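Local coordinates for techylectin-5A (Tachypleus tridentatus, PDB 1JC9), which recognises acetyl-bearing substances on bacteria and erythrocytes as a secreted lectin of horseshoe crab innate immunity and agglutinates the cells, at residues P67-T72 / I130-N135; P46-D51 / I259-F264. All blocks are in the same frame, centred on the assembly; numbering follows the deposited sequence.

Interaction 1: residues P67-T72 / I130-N135; sequences PKSWMT and IFALTN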
loop_
_atom_site.group_PDB
_atom_site.type_symbol
_atom_site.label_atom_id
_atom_site.label_comp_id
_atom_site.label_asym_id
_atom_site.label_seq_id
_atom_site.Cartn_x
_atom_site.Cartn_y
_atom_site.Cartn_z
ATOM N N PRO A 67 12.787 2.926 13.358
ATOM C CA PRO A 67 11.566 3.671 13.667
ATOM C C PRO A 67 11.547 3.977 15.167
ATOM O O PRO A 67 12.218 3.298 15.952
ATOM C CB PRO A 67 10.457 2.711 13.235
ATOM C CG PRO A 67 11.077 1.365 13.402
ATOM C CD PRO A 67 12.482 1.567 12.885
ATOM N N LYS A 68 10.796 4.997 15.571
ATOM C CA LYS A 68 10.749 5.340 16.982
ATOM C C LYS A 68 10.267 4.181 17.842
ATOM O O LYS A 68 10.610 4.100 19.018
ATOM C CB LYS A 68 9.879 6.578 17.201
ATOM C CG LYS A 68 10.505 7.828 16.611
ATOM C CD LYS A 68 9.768 9.087 17.022
ATOM C CE LYS A 68 10.476 10.319 16.473
ATOM N NZ LYS A 68 9.803 11.585 16.877
ATOM N N SER A 69 9.488 3.278 17.253
ATOM C CA SER A 69 8.979 2.113 17.978
ATOM C C SER A 69 9.858 0.882 17.765
ATOM O O SER A 69 9.374 -0.247 17.875
ATOM C CB SER A 69 7.558 1.769 17.515
ATOM O OG SER A 69 6.668 2.840 17.748
ATOM N N TRP A 70 11.139 1.081 17.466
ATOM C CA TRP A 70 12.023 -0.057 17.222
ATOM C C TRP A 70 12.062 -1.061 18.372
ATOM O O TRP A 70 12.283 -2.249 18.150
ATOM C CB TRP A 70 13.454 0.406 16.900
ATOM C CG TRP A 70 14.189 1.046 18.045
ATOM C CD1 TRP A 70 14.288 2.378 18.315
ATOM C CD2 TRP A 70 14.915 0.370 19.081
ATOM N NE1 TRP A 70 15.032 2.578 19.454
ATOM C CE2 TRP A 70 15.428 1.362 19.945
ATOM C CE3 TRP A 70 15.178 -0.979 19.363
ATOM C CZ2 TRP A 70 16.194 1.050 21.078
ATOM C CZ3 TRP A 70 15.940 -1.291 20.496
ATOM C CH2 TRP A 70 16.437 -0.277 21.336
ATOM N N MET A 71 11.843 -0.597 19.598
ATOM C CA MET A 71 11.870 -1.506 20.734
ATOM C C MET A 71 10.876 -2.650 20.594
ATOM O O MET A 71 11.093 -3.728 21.139
ATOM C CB MET A 71 11.619 -0.748 22.035
ATOM C CG MET A 71 12.820 0.048 22.502
ATOM S SD MET A 71 12.479 1.003 23.990
ATOM C CE MET A 71 12.832 2.677 23.406
ATOM N N THR A 72 9.794 -2.426 19.854
ATOM C CA THR A 72 8.805 -3.476 19.662
ATOM C C THR A 72 8.909 -4.146 18.293
ATOM O O THR A 72 9.076 -5.367 18.222
ATOM C CB THR A 72 7.368 -2.945 19.865
ATOM O OG1 THR A 72 7.067 -1.962 18.869
ATOM C CG2 THR A 72 7.236 -2.314 21.239
ATOM N N ILE A 130 3.546 -0.837 9.366
ATOM C CA ILE A 130 2.909 0.341 8.792
ATOM C C ILE A 130 2.308 1.178 9.922
ATOM O O ILE A 130 2.354 2.413 9.892
ATOM C CB ILE A 130 1.827 -0.065 7.765
ATOM C CG1 ILE A 130 2.500 -0.763 6.577
ATOM C CG2 ILE A 130 1.044 1.161 7.308
ATOM C CD1 ILE A 130 1.540 -1.333 5.544
ATOM N N PHE A 131 1.743 0.507 10.921
ATOM C CA PHE A 131 1.185 1.207 12.078
ATOM C C PHE A 131 2.318 1.974 12.774
ATOM O O PHE A 131 2.183 3.158 13.085
ATOM C CB PHE A 131 0.578 0.207 13.072
ATOM C CG PHE A 131 0.432 0.752 14.468
ATOM C CD1 PHE A 131 -0.600 1.631 14.787
ATOM C CD2 PHE A 131 1.358 0.415 15.454
ATOM C CE1 PHE A 131 -0.712 2.169 16.065
ATOM C CE2 PHE A 131 1.260 0.946 16.737
ATOM C CZ PHE A 131 0.222 1.828 17.048
ATOM N N ALA A 132 3.434 1.288 13.008
ATOM C CA ALA A 132 4.586 1.888 13.681
ATOM C C ALA A 132 5.121 3.117 12.951
ATOM O O ALA A 132 5.411 4.137 13.575
ATOM C CB ALA A 132 5.701 0.851 13.839
ATOM N N LEU A 133 5.258 3.023 11.632
ATOM C CA LEU A 133 5.764 4.150 10.859
ATOM C C LEU A 133 4.775 5.320 10.760
ATOM O O LEU A 133 5.151 6.465 11.019
ATOM C CB LEU A 133 6.166 3.690 9.456
ATOM C CG LEU A 133 7.340 2.703 9.354
ATOM C CD1 LEU A 133 7.500 2.261 7.908
ATOM C CD2 LEU A 133 8.623 3.350 9.850
ATOM N N THR A 134 3.519 5.039 10.406
ATOM C CA THR A 134 2.524 6.105 10.255
ATOM C C THR A 134 2.129 6.827 11.531
ATOM O O THR A 134 1.535 7.908 11.483
ATOM C CB THR A 134 1.234 5.592 9.568
ATOM O OG1 THR A 134 0.666 4.511 10.321
ATOM C CG2 THR A 134 1.547 5.112 8.159
ATOM N N ASN A 135 2.455 6.242 12.678
ATOM C CA ASN A 135 2.121 6.868 13.949
ATOM C C ASN A 135 3.276 7.637 14.595
ATOM O O ASN A 135 3.048 8.383 15.544
ATOM C CB ASN A 135 1.580 5.819 14.928
ATOM C CG ASN A 135 0.146 5.404 14.613
ATOM O OD1 ASN A 135 -0.791 5.789 15.311
ATOM N ND2 ASN A 135 -0.029 4.625 13.550
HETATM O O HOH W 1 7.941 3.928 14.938
#

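Interaction 2: residues P46-D51 / I259-F264; sequences PTDCAD and IRPVEF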
loop_
_atom_site.group_PDB
_atom_site.type_symbol
_atom_site.label_atom_id
_atom_site.label_comp_id
_atom_site.label_asym_id
_atom_site.label_seq_id
_atom_site.Cartn_x
_atom_site.Cartn_y
_atom_site.Cartn_z
ATOM N N PRO A 46 18.275 7.219 11.741
ATOM C CA PRO A 46 17.220 7.557 10.771
ATOM C C PRO A 46 15.933 6.765 11.026
ATOM O O PRO A 46 15.966 5.538 11.130
ATOM C CB PRO A 46 17.868 7.223 9.430
ATOM C CG PRO A 46 18.801 6.087 9.783
ATOM C CD PRO A 46 19.410 6.549 11.081
ATOM N N THR A 47 14.804 7.473 11.120
ATOM C CA THR A 47 13.509 6.849 11.395
ATOM C C THR A 47 12.712 6.429 10.159
ATOM O O THR A 47 11.718 5.699 10.275
ATOM C CB THR A 47 12.618 7.786 12.244
ATOM O OG1 THR A 47 12.276 8.954 11.482
ATOM C CG2 THR A 47 13.355 8.207 13.514
ATOM N N ASP A 48 13.135 6.900 8.989
ATOM C CA ASP A 48 12.471 6.565 7.731
ATOM C C ASP A 48 13.342 7.008 6.561
ATOM O O ASP A 48 14.460 7.473 6.757
ATOM C CB ASP A 48 11.090 7.235 7.639
ATOM C CG ASP A 48 11.168 8.754 7.688
ATOM O OD1 ASP A 48 12.203 9.309 7.263
ATOM O OD2 ASP A 48 10.188 9.392 8.137
ATOM N N CYS A 49 12.831 6.878 5.342
ATOM C CA CYS A 49 13.600 7.269 4.170
ATOM C C CYS A 49 13.830 8.776 4.013
ATOM O O CYS A 49 14.786 9.183 3.355
ATOM C CB CYS A 49 12.940 6.719 2.916
ATOM S SG CYS A 49 12.949 4.906 2.816
ATOM N N ALA A 50 12.961 9.603 4.587
ATOM C CA ALA A 50 13.152 11.050 4.495
ATOM C C ALA A 50 14.417 11.401 5.278
ATOM O O ALA A 50 15.217 12.230 4.840
ATOM C CB ALA A 50 11.945 11.788 5.081
ATOM N N ASP A 51 14.590 10.763 6.439
ATOM C CA ASP A 51 15.771 10.985 7.267
ATOM C C ASP A 51 17.011 10.514 6.515
ATOM O O ASP A 51 18.053 11.175 6.535
ATOM C CB ASP A 51 15.679 10.208 8.587
ATOM C CG ASP A 51 14.729 10.844 9.580
ATOM O OD1 ASP A 51 14.273 11.977 9.335
ATOM O OD2 ASP A 51 14.449 10.209 10.617
ATOM N N ILE A 259 5.145 6.322 1.511
ATOM C CA ILE A 259 4.865 7.430 2.414
ATOM C C ILE A 259 6.049 8.371 2.628
ATOM O O ILE A 259 7.206 7.982 2.474
ATOM C CB ILE A 259 4.333 6.896 3.781
ATOM C CG1 ILE A 259 5.295 5.877 4.395
ATOM C CG2 ILE A 259 3.005 6.184 3.568
ATOM C CD1 ILE A 259 6.548 6.458 4.955
ATOM N N ARG A 260 5.744 9.622 2.961
ATOM C CA ARG A 260 6.755 10.653 3.208
ATOM C C ARG A 260 6.143 11.653 4.180
ATOM O O ARG A 260 4.952 11.946 4.100
ATOM C CB ARG A 260 7.127 11.367 1.903
ATOM C CG ARG A 260 8.260 12.375 2.036
ATOM C CD ARG A 260 8.767 12.843 0.674
ATOM N NE ARG A 260 7.868 13.789 0.020
ATOM C CZ ARG A 260 8.092 14.308 -1.186
ATOM N NH1 ARG A 260 9.182 13.969 -1.864
ATOM N NH2 ARG A 260 7.233 15.173 -1.711
ATOM N N PRO A 261 6.945 12.191 5.111
ATOM C CA PRO A 261 6.395 13.156 6.069
ATOM C C PRO A 261 5.765 14.364 5.382
ATOM O O PRO A 261 6.271 14.848 4.371
ATOM C CB PRO A 261 7.613 13.544 6.912
ATOM C CG PRO A 261 8.480 12.328 6.841
ATOM C CD PRO A 261 8.370 11.940 5.381
ATOM N N VAL A 262 4.654 14.840 5.934
ATOM C CA VAL A 262 3.969 16.002 5.387
ATOM C C VAL A 262 4.892 17.223 5.434
ATOM O O VAL A 262 4.883 18.052 4.529
ATOM C CB VAL A 262 2.681 16.318 6.190
ATOM C CG1 VAL A 262 2.053 17.606 5.689
ATOM C CG2 VAL A 262 1.692 15.172 6.056
ATOM N N GLU A 263 5.693 17.316 6.490
ATOM C CA GLU A 263 6.618 18.434 6.678
ATOM C C GLU A 263 7.935 18.257 5.921
ATOM O O GLU A 263 8.976 18.728 6.378
ATOM C CB GLU A 263 6.942 18.608 8.169
ATOM C CG GLU A 263 5.738 18.656 9.109
ATOM C CD GLU A 263 4.966 17.343 9.164
ATOM O OE1 GLU A 263 5.588 16.278 9.402
ATOM O OE2 GLU A 263 3.731 17.380 8.973
ATOM N N PHE A 264 7.901 17.589 4.770
ATOM C CA PHE A 264 9.123 17.369 3.999
ATOM C C PHE A 264 9.461 18.562 3.111
ATOM O O PHE A 264 10.545 19.153 3.305
ATOM C CB PHE A 264 8.984 16.114 3.131
ATOM C CG PHE A 264 10.265 15.690 2.470
ATOM C CD1 PHE A 264 11.328 15.211 3.228
ATOM C CD2 PHE A 264 10.413 15.778 1.090
ATOM C CE1 PHE A 264 12.522 14.824 2.622
ATOM C CE2 PHE A 264 11.602 15.394 0.473
ATOM C CZ PHE A 264 12.658 14.916 1.243
#

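Interaction 1: residues P67-T72 / I130-N135
Leu133 reaches the loop at Pro67 through one methyl branch, and its side chain can be traced outward from the helix. The CB stays close to helix 127-136 and lies beyond contact distance of Pro67. With CG anti to the carbonyl carbon (chi1 -65°), the chain leans back beside the backbone N, and Leu133 CG is still 5.0 Å from Pro67 CB. Here the branches part: CD1 continues the extended line from CA (chi2 175°) and has no neighbour in 67-72, whereas CD2 turns to the loop and lies 3.9 Å from Pro67 CB. The proline is thus met at its CB corner. Away from this pair, the leucine side chain also packs on Leu125.

The second direct touch lies one residue back along the helix, where Ala132 CB and Ser69 CB stand 4.2 Å apart, both CB bonds directed toward the opposite segment. Val73, at the end of helix 70-73, touches both Pro67 and Ala132.

Polar contact between the segments is carried by a single water. It accepts from Ser69 N at 2.9 Å and donates to Ala132 O, also at 2.9 Å, a wide bridge of about 151° from Ser69 N through the water to Ala132 O. Ser69 is the N-cap residue of the short helix, though its hydroxyl makes no capping bond. Its carbonyl oxygen receives two donors from Thr72, the backbone N and OG1, the latter in the carbonyl plane at 3.0 Å. Nearby, Lys68 N is hydrogen-bonded to Gln136 OE1.

No direct hydrogen bond joins the two segments. Cohesion therefore rests on carbon contacts among largely buried residues, while the water links two backbone groups, Ser69 N and Ala132 O.

Interaction 2: residues P46-D51 / I259-F264
Asp48 OD2 is gripped by a hydrogen bond with Tyr139 OH and a salt bridge to Arg137 NH2, and on the side of the C-terminal strand it rests against Pro261 CG at 3.6 Å. The other oxygen serves the helix start: OD1 accepts from Asp51 N at 2.9 Å, approached nearly along the C-O axis, and more weakly from Ala50 N, whose N-H...O angle is only 118°. With CG between the backbone N and the carbonyl carbon (chi1 61°), OD1 reaches the helix N-H groups while OD2 faces the proline. A buried carboxylate with an arginine and a helix start beside it would be expected to stay ionised.

Ala50 CB sits in the corner formed by Pro261 and Phe264. It lies 3.6 Å from Pro261 CD, and Phe264 CD1 comes to 3.9 Å, the methyl meeting that ring obliquely. On the other edge of the same ring, Phe264 CD2 stands 3.2 Å above one face of the Arg260 guanidinium, offset toward its rim. Asp85 OD2 makes a salt bridge with Arg260 NH2, and Gly87 O accepts a hydrogen bond from Arg260 NH1.

An aspartate-capped helix, joined by the Cys49-Cys80 disulfide to strand 76-81 and packed on the end of strand 250-261, marks the N-terminal portion of this fibrinogen C-terminal domain.

From the N terminus, residues 46-51 lead into helix 49-54 and meet their partner only after 207 intervening residues, when 259-264 arrives at the end of strand 250-261; interaction 2 therefore brings the two modelled ends of the chain together. Interaction 1 is nested within that loop: 67-72, entering helix 70-73, is joined to helix 127-136 across 57 residues. The centres lie 13 Å apart on the same side of the chain's centre, and the contacts meet where Leu133 CD2 packs 3.9 Å from Thr47 O. Together they tie three helices and the last strand of the antiparallel sheet into one region, away from the calcium and sugar sites.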